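Local coordinates for teichoic acid biosynthesis protein F (Staphylococcus epidermidis, PDB 3L7I), which belongs to the teichoic acid biosynthesis proteins and has a C-terminal part with a GT-B type fold of two Rossmann-like domains, at residues A[363-366]-A[372-375]; A[375-378]-A[384-387]; A[482-485]-A[489-492]. All blocks are in the same frame, centred on the assembly; numbering follows the deposited sequence.

Contact 1. Residues A[363-366]-A[372-375]; sequences KNYS and IYEY
Y365 reaches out of segment 363-366, in the loop ahead of helix 367-379, and meets that helix with the hydroxyl end of its ring, which arrives between Y373 and E374. The two tyrosine side chains stand at about a right angle, and Y365 OH comes to the edge of the Y373 ring, 3.5 Å from Y373 CD2. Beside it, Y365 CE1 lies 3.8 Å from Y373 CD2, so the apolar part of this meeting is between ring edges. E374, the next residue along the helix, crosses the Y365 side chain obliquely. Its CG stands beside the backbone N (chi1 -59°) and the chain runs on extended, bringing the carboxylate to the Y365 hydroxyl. Y365 OH donates to E374 OE2 at 2.6 Å; OE2 lies near the plane of the phenol ring and accepts through its anti lone pair, with ring and carboxylate planes 35° apart. The bond gives the hydroxyl of a buried tyrosine a partner that is probably charged. The Y373 hydroxyl is held elsewhere, by P398 O and A401 N, and both rings meet W387 edge-to-face. The arrangement is that of a strand-to-helix loop fastened to the following helix within the parallel-sheet, Rossmann-like half of a GT-B fold.

Contact 2. Residues A[375-378]-A[384-387]; sequences YMQK and RYIW
The beta-alpha-beta unit formed by strand 354-358, helix 367-379 and strand 384-389 is closed here, where the Y385 side chain leaves the strand and meets the helix between M376 and Q377. The CA atoms of Q377 and Y385 are 8.7 Å apart, and the contact is made by side chains alone. M376 crosses Y385 at about a right angle and works on the hydroxyl end: M376 CB is 3.3 Å from Y385 OH and 3.9 Å from Y385 CZ. Its chain, bent at the last torsion (chi3 77°), returns the methyl to the same place, with M376 CE 3.5 Å from Y385 OH. The phenol oxygen is not left to apolar neighbours alone, since it also hydrogen-bonds to Y380 O in the turn between helix and strand. Q377 runs past the ring in the opposite direction. A bend at chi2 (-65°) folds the amide back, and Q377 NE2 approaches the ring obliquely, 3.2 Å from Y385 CD2, the amide and ring planes being 86° apart. The amide is held from outside as well: OE1 accepts from S400 N, and NE2 too has a hydrogen-bond partner beyond the two segments. M376 also touches I355 of the sheet and I714 of helix 706-721. Helix side chains packed on the next parallel strand, here on Y385, are what a beta-alpha-beta crossover of a Rossmann-like domain brings together.

Contact 3. Residues A[482-485]-A[489-492]; sequences LISP and STEI
Polar contact centres on two hydroxyls, those of S484 at the end of its strand and T490 near the start of the following helix. S484 OG and T490 OG1 lie 2.9 Å apart, within hydrogen-bonding distance; the serine proton may go there or into a weak bond with N486 O, and the geometry does not settle which. The torsion of S484 explains the meeting: OG stands anti to the backbone N (chi1 -172°) and is thereby carried toward the helix. T490 OG1, beside its own backbone N (chi1 -58°), is also within hydrogen-bonding reach of N486 O in the turn and of E506 OE2 on the neighbouring strand 504-506. S484 is thus a close neighbour of a buried hydroxyl that faces both turn and strand, and the nearby carboxylate would be expected to polarise that hydroxyl.

The remaining contacts are van der Waals ones, made by S489. Its CB meets the proline ring at P485 CD, 3.5 Å away, and lies 3.6 Å from S484 OG. The S489 hydroxyl OG is 3.8 Å from P485 CD.

Capping and main-chain bonds surround these side chains: the N486 side chain accepts from S489 N, the N-cap bond of helix 487-496, while S484 pairs through its main chain with L505 and G508. A short, capped turn from the C-terminal end of a parallel strand into a helix is the strand-to-helix junction of a beta-alpha-beta unit, here strand 481-484, helix 487-496 and strand 504-506, in a Rossmann-like domain.

How the contacts relate
Contacts 1 and 2 occupy successive parts of helix 367-379, share Y375 and have centres 9 Å apart. They touch directly: Y365 CE1 lies 3.5 Å from W387 CZ2, and Y373 CE1 is 3.7 Å from Y385 CB, so the loop before the helix and the helix itself both pack on strand 384-389. Contact 3 lies apart from both, its centre about 21 Å from that of contact 1 and about 25 Å from that of contact 2. Its nearest atoms are about 5 Å from contact 1. Contacts 2 and 3 nevertheless reach the same seven-stranded parallel sheet, through strands 384-389 and 481-484, which lie on opposite sides of strand 354-358.

Contact 1. Residues A[363-366]-A[372-375]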
loop_
_atom_site.group_PDB
_atom_site.type_symbol
_atom_site.label_atom_id
_atom_site.label_comp_id
_atom_site.label_asym_id
_atom_site.label_seq_id
_atom_site.Cartn_x
_atom_site.Cartn_y
_atom_site.Cartn_z
ATOM N N LYS A 363 -21.118 2.512 32.637
ATOM C CA LYS A 363 -21.201 1.408 33.552
ATOM C C LYS A 363 -22.620 1.251 34.000
ATOM O O LYS A 363 -23.003 0.206 34.476
ATOM C CB LYS A 363 -20.269 1.589 34.748
ATOM C CG LYS A 363 -20.947 2.024 36.045
ATOM C CD LYS A 363 -20.101 1.681 37.287
ATOM C CE LYS A 363 -20.673 2.330 38.558
ATOM N NZ LYS A 363 -19.817 2.020 39.784
ATOM N N ASN A 364 -23.420 2.280 33.805
ATOM C CA ASN A 364 -24.652 2.407 34.552
ATOM C C ASN A 364 -25.730 3.120 33.834
ATOM O O ASN A 364 -25.476 3.915 32.940
ATOM C CB ASN A 364 -24.390 3.264 35.776
ATOM C CG ASN A 364 -24.153 2.452 36.980
ATOM O OD1 ASN A 364 -24.164 1.218 36.909
ATOM N ND2 ASN A 364 -23.943 3.109 38.111
ATOM N N TYR A 365 -26.949 2.868 34.275
ATOM C CA TYR A 365 -28.022 3.807 34.049
ATOM C C TYR A 365 -28.206 4.501 35.384
ATOM O O TYR A 365 -28.757 3.919 36.306
ATOM C CB TYR A 365 -29.291 3.088 33.618
ATOM C CG TYR A 365 -30.496 3.987 33.622
ATOM C CD1 TYR A 365 -30.651 4.983 32.657
ATOM C CD2 TYR A 365 -31.472 3.862 34.610
ATOM C CE1 TYR A 365 -31.752 5.827 32.672
ATOM C CE2 TYR A 365 -32.570 4.695 34.640
ATOM C CZ TYR A 365 -32.712 5.676 33.668
ATOM O OH TYR A 365 -33.830 6.490 33.698
ATOM N N SER A 366 -27.712 5.726 35.508
ATOM C CA SER A 366 -27.660 6.377 36.813
ATOM C C SER A 366 -27.264 7.852 36.765
ATOM O O SER A 366 -27.109 8.450 35.691
ATOM C CB SER A 366 -26.676 5.646 37.739
ATOM O OG SER A 366 -25.314 5.872 37.358
ATOM N N ILE A 372 -31.846 13.736 33.948
ATOM C CA ILE A 372 -32.076 14.585 32.793
ATOM C C ILE A 372 -32.988 13.806 31.855
ATOM O O ILE A 372 -33.980 14.341 31.356
ATOM C CB ILE A 372 -30.746 15.021 32.099
ATOM C CG1 ILE A 372 -29.953 15.960 33.018
ATOM C CG2 ILE A 372 -31.012 15.705 30.756
ATOM C CD1 ILE A 372 -28.547 16.302 32.503
ATOM N N TYR A 373 -32.676 12.522 31.678
ATOM C CA TYR A 373 -33.442 11.636 30.796
ATOM C C TYR A 373 -34.868 11.389 31.273
ATOM O O TYR A 373 -35.815 11.489 30.487
ATOM C CB TYR A 373 -32.736 10.295 30.607
ATOM C CG TYR A 373 -33.578 9.241 29.928
ATOM C CD1 TYR A 373 -33.920 9.354 28.588
ATOM C CD2 TYR A 373 -34.024 8.124 30.627
ATOM C CE1 TYR A 373 -34.685 8.385 27.954
ATOM C CE2 TYR A 373 -34.789 7.144 30.007
ATOM C CZ TYR A 373 -35.113 7.280 28.666
ATOM O OH TYR A 373 -35.864 6.312 28.045
ATOM N N GLU A 374 -35.039 11.072 32.549
ATOM C CA GLU A 374 -36.389 10.818 33.041
ATOM C C GLU A 374 -37.285 12.065 32.932
ATOM O O GLU A 374 -38.510 11.960 32.739
ATOM C CB GLU A 374 -36.354 10.228 34.455
ATOM C CG GLU A 374 -35.560 8.924 34.498
ATOM C CD GLU A 374 -35.768 8.105 35.763
ATOM O OE1 GLU A 374 -36.295 8.676 36.747
ATOM O OE2 GLU A 374 -35.396 6.899 35.768
ATOM N N TYR A 375 -36.680 13.245 33.035
ATOM C CA TYR A 375 -37.452 14.464 32.919
ATOM C C TYR A 375 -37.868 14.634 31.484
ATOM O O TYR A 375 -39.002 14.982 31.203
ATOM C CB TYR A 375 -36.656 15.685 33.359
ATOM C CG TYR A 375 -37.329 16.985 32.972
ATOM C CD1 TYR A 375 -38.215 17.624 33.843
ATOM C CD2 TYR A 375 -37.098 17.560 31.729
ATOM C CE1 TYR A 375 -38.838 18.806 33.488
ATOM C CE2 TYR A 375 -37.709 18.735 31.365
ATOM C CZ TYR A 375 -38.579 19.354 32.244
ATOM O OH TYR A 375 -39.177 20.527 31.858
#

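Contact 2. Residues A[375-378]-A[384-387]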
loop_
_atom_site.group_PDB
_atom_site.type_symbol
_atom_site.label_atom_id
_atom_site.label_comp_id
_atom_site.label_asym_id
_atom_site.label_seq_id
_atom_site.Cartn_x
_atom_site.Cartn_y
_atom_site.Cartn_z
ATOM N N TYR A 375 -36.680 13.245 33.035
ATOM C CA TYR A 375 -37.452 14.464 32.919
ATOM C C TYR A 375 -37.868 14.634 31.484
ATOM O O TYR A 375 -39.002 14.982 31.203
ATOM C CB TYR A 375 -36.656 15.685 33.359
ATOM C CG TYR A 375 -37.329 16.985 32.972
ATOM C CD1 TYR A 375 -38.215 17.624 33.843
ATOM C CD2 TYR A 375 -37.098 17.560 31.729
ATOM C CE1 TYR A 375 -38.838 18.806 33.488
ATOM C CE2 TYR A 375 -37.709 18.735 31.365
ATOM C CZ TYR A 375 -38.579 19.354 32.244
ATOM O OH TYR A 375 -39.177 20.527 31.858
ATOM N N MET A 376 -36.950 14.394 30.563
ATOM C CA MET A 376 -37.280 14.568 29.152
ATOM C C MET A 376 -38.293 13.540 28.640
ATOM O O MET A 376 -39.125 13.857 27.806
ATOM C CB MET A 376 -36.017 14.589 28.295
ATOM C CG MET A 376 -35.234 15.851 28.498
ATOM S SD MET A 376 -33.898 16.008 27.332
ATOM C CE MET A 376 -34.745 16.527 25.834
ATOM N N GLN A 377 -38.220 12.316 29.142
ATOM C CA GLN A 377 -39.222 11.313 28.836
ATOM C C GLN A 377 -40.649 11.818 29.123
ATOM O O GLN A 377 -41.570 11.616 28.325
ATOM C CB GLN A 377 -38.947 10.056 29.651
ATOM C CG GLN A 377 -37.899 9.175 29.035
ATOM C CD GLN A 377 -38.348 8.608 27.710
ATOM O OE1 GLN A 377 -39.222 7.735 27.665
ATOM N NE2 GLN A 377 -37.752 9.093 26.619
ATOM N N LYS A 378 -40.834 12.471 30.264
ATOM C CA LYS A 378 -42.151 12.961 30.646
ATOM C C LYS A 378 -42.648 14.091 29.725
ATOM O O LYS A 378 -43.802 14.082 29.294
ATOM C CB LYS A 378 -42.127 13.416 32.106
ATOM C CG LYS A 378 -43.479 13.768 32.710
ATOM C CD LYS A 378 -43.332 14.079 34.203
ATOM C CE LYS A 378 -44.621 14.621 34.825
ATOM N NZ LYS A 378 -44.446 14.904 36.279
ATOM N N ARG A 384 -35.594 10.925 19.655
ATOM C CA ARG A 384 -34.879 9.657 19.665
ATOM C C ARG A 384 -33.883 9.634 20.838
ATOM O O ARG A 384 -32.843 10.301 20.800
ATOM C CB ARG A 384 -34.177 9.386 18.325
ATOM C CG ARG A 384 -33.551 7.984 18.240
ATOM C CD ARG A 384 -33.381 7.473 16.805
ATOM N NE ARG A 384 -32.034 7.671 16.255
ATOM C CZ ARG A 384 -31.114 6.708 16.145
ATOM N NH1 ARG A 384 -31.379 5.465 16.552
ATOM N NH2 ARG A 384 -29.922 6.989 15.631
ATOM N N TYR A 385 -34.213 8.886 21.891
ATOM C CA TYR A 385 -33.306 8.726 23.022
ATOM C C TYR A 385 -32.442 7.465 22.913
ATOM O O TYR A 385 -32.948 6.353 22.674
ATOM C CB TYR A 385 -34.077 8.756 24.330
ATOM C CG TYR A 385 -34.771 10.077 24.563
ATOM C CD1 TYR A 385 -34.098 11.149 25.136
ATOM C CD2 TYR A 385 -36.095 10.257 24.199
ATOM C CE1 TYR A 385 -34.728 12.365 25.349
ATOM C CE2 TYR A 385 -36.740 11.465 24.410
ATOM C CZ TYR A 385 -36.053 12.521 24.982
ATOM O OH TYR A 385 -36.698 13.727 25.187
ATOM N N ILE A 386 -31.129 7.654 23.074
ATOM C CA ILE A 386 -30.176 6.557 23.017
ATOM C C ILE A 386 -29.326 6.524 24.284
ATOM O O ILE A 386 -28.816 7.555 24.717
ATOM C CB ILE A 386 -29.281 6.699 21.791
ATOM C CG1 ILE A 386 -30.144 6.701 20.530
ATOM C CG2 ILE A 386 -28.306 5.550 21.709
ATOM C CD1 ILE A 386 -29.452 7.218 19.279
ATOM N N TRP A 387 -29.188 5.347 24.897
ATOM C CA TRP A 387 -28.241 5.151 26.013
ATOM C C TRP A 387 -27.048 4.250 25.632
ATOM O O TRP A 387 -27.200 3.222 24.966
ATOM C CB TRP A 387 -28.954 4.595 27.247
ATOM C CG TRP A 387 -29.508 5.670 28.152
ATOM C CD1 TRP A 387 -30.693 6.355 28.007
ATOM C CD2 TRP A 387 -28.900 6.179 29.336
ATOM N NE1 TRP A 387 -30.848 7.262 29.028
ATOM C CE2 TRP A 387 -29.760 7.178 29.853
ATOM C CE3 TRP A 387 -27.721 5.884 30.015
ATOM C CZ2 TRP A 387 -29.463 7.885 31.006
ATOM C CZ3 TRP A 387 -27.434 6.582 31.163
ATOM C CH2 TRP A 387 -28.299 7.573 31.648
#

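Contact 3. Residues A[482-485]-A[489-492]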
loop_
_atom_site.group_PDB
_atom_site.type_symbol
_atom_site.label_atom_id
_atom_site.label_comp_id
_atom_site.label_asym_id
_atom_site.label_seq_id
_atom_site.Cartn_x
_atom_site.Cartn_y
_atom_site.Cartn_z
ATOM N N LEU A 482 -21.096 22.994 31.064
ATOM C CA LEU A 482 -20.615 22.312 32.253
ATOM C C LEU A 482 -21.469 22.714 33.454
ATOM O O LEU A 482 -21.664 23.907 33.733
ATOM C CB LEU A 482 -19.166 22.677 32.523
ATOM C CG LEU A 482 -18.638 22.112 33.828
ATOM C CD1 LEU A 482 -18.925 20.640 33.874
ATOM C CD2 LEU A 482 -17.175 22.360 33.926
ATOM N N ILE A 483 -21.982 21.722 34.176
ATOM C CA ILE A 483 -22.864 22.004 35.303
ATOM C C ILE A 483 -22.068 22.341 36.552
ATOM O O ILE A 483 -21.011 21.744 36.806
ATOM C CB ILE A 483 -23.791 20.833 35.573
ATOM C CG1 ILE A 483 -24.787 20.685 34.421
ATOM C CG2 ILE A 483 -24.535 21.028 36.874
ATOM C CD1 ILE A 483 -25.979 19.824 34.754
ATOM N N SER A 484 -22.557 23.299 37.334
ATOM C CA SER A 484 -21.915 23.604 38.610
ATOM C C SER A 484 -22.899 23.591 39.777
ATOM O O SER A 484 -24.020 24.115 39.663
ATOM C CB SER A 484 -21.197 24.952 38.557
ATOM O OG SER A 484 -20.416 25.161 39.721
ATOM N N PRO A 485 -22.480 22.990 40.904
ATOM C CA PRO A 485 -23.249 22.860 42.148
ATOM C C PRO A 485 -23.176 24.105 43.046
ATOM O O PRO A 485 -24.098 24.332 43.839
ATOM C CB PRO A 485 -22.580 21.677 42.863
ATOM C CG PRO A 485 -21.650 21.085 41.895
ATOM C CD PRO A 485 -21.268 22.169 40.938
ATOM N N SER A 489 -17.364 25.386 43.442
ATOM C CA SER A 489 -17.107 24.500 42.315
ATOM C C SER A 489 -16.831 25.278 41.030
ATOM O O SER A 489 -15.907 24.954 40.305
ATOM C CB SER A 489 -18.256 23.505 42.118
ATOM O OG SER A 489 -18.114 22.393 42.985
ATOM N N THR A 490 -17.631 26.299 40.745
ATOM C CA THR A 490 -17.368 27.147 39.595
ATOM C C THR A 490 -15.943 27.688 39.607
ATOM O O THR A 490 -15.254 27.638 38.602
ATOM C CB THR A 490 -18.311 28.360 39.529
ATOM O OG1 THR A 490 -19.676 27.925 39.482
ATOM C CG2 THR A 490 -18.000 29.207 38.297
ATOM N N GLU A 491 -15.504 28.219 40.741
ATOM C CA GLU A 491 -14.207 28.885 40.799
ATOM C C GLU A 491 -13.092 27.873 40.550
ATOM O O GLU A 491 -12.113 28.167 39.860
ATOM C CB GLU A 491 -14.026 29.591 42.142
ATOM C CG GLU A 491 -13.568 31.037 42.012
ATOM C CD GLU A 491 -14.698 32.001 41.612
ATOM O OE1 GLU A 491 -15.358 32.563 42.522
ATOM O OE2 GLU A 491 -14.914 32.215 40.391
ATOM N N ILE A 492 -13.269 26.679 41.114
ATOM C CA ILE A 492 -12.376 25.550 40.919
ATOM C C ILE A 492 -12.423 25.073 39.476
ATOM O O ILE A 492 -11.399 24.710 38.914
ATOM C CB ILE A 492 -12.764 24.373 41.827
ATOM C CG1 ILE A 492 -12.452 24.689 43.283
ATOM C CG2 ILE A 492 -12.040 23.097 41.430
ATOM C CD1 ILE A 492 -13.075 23.711 44.248
#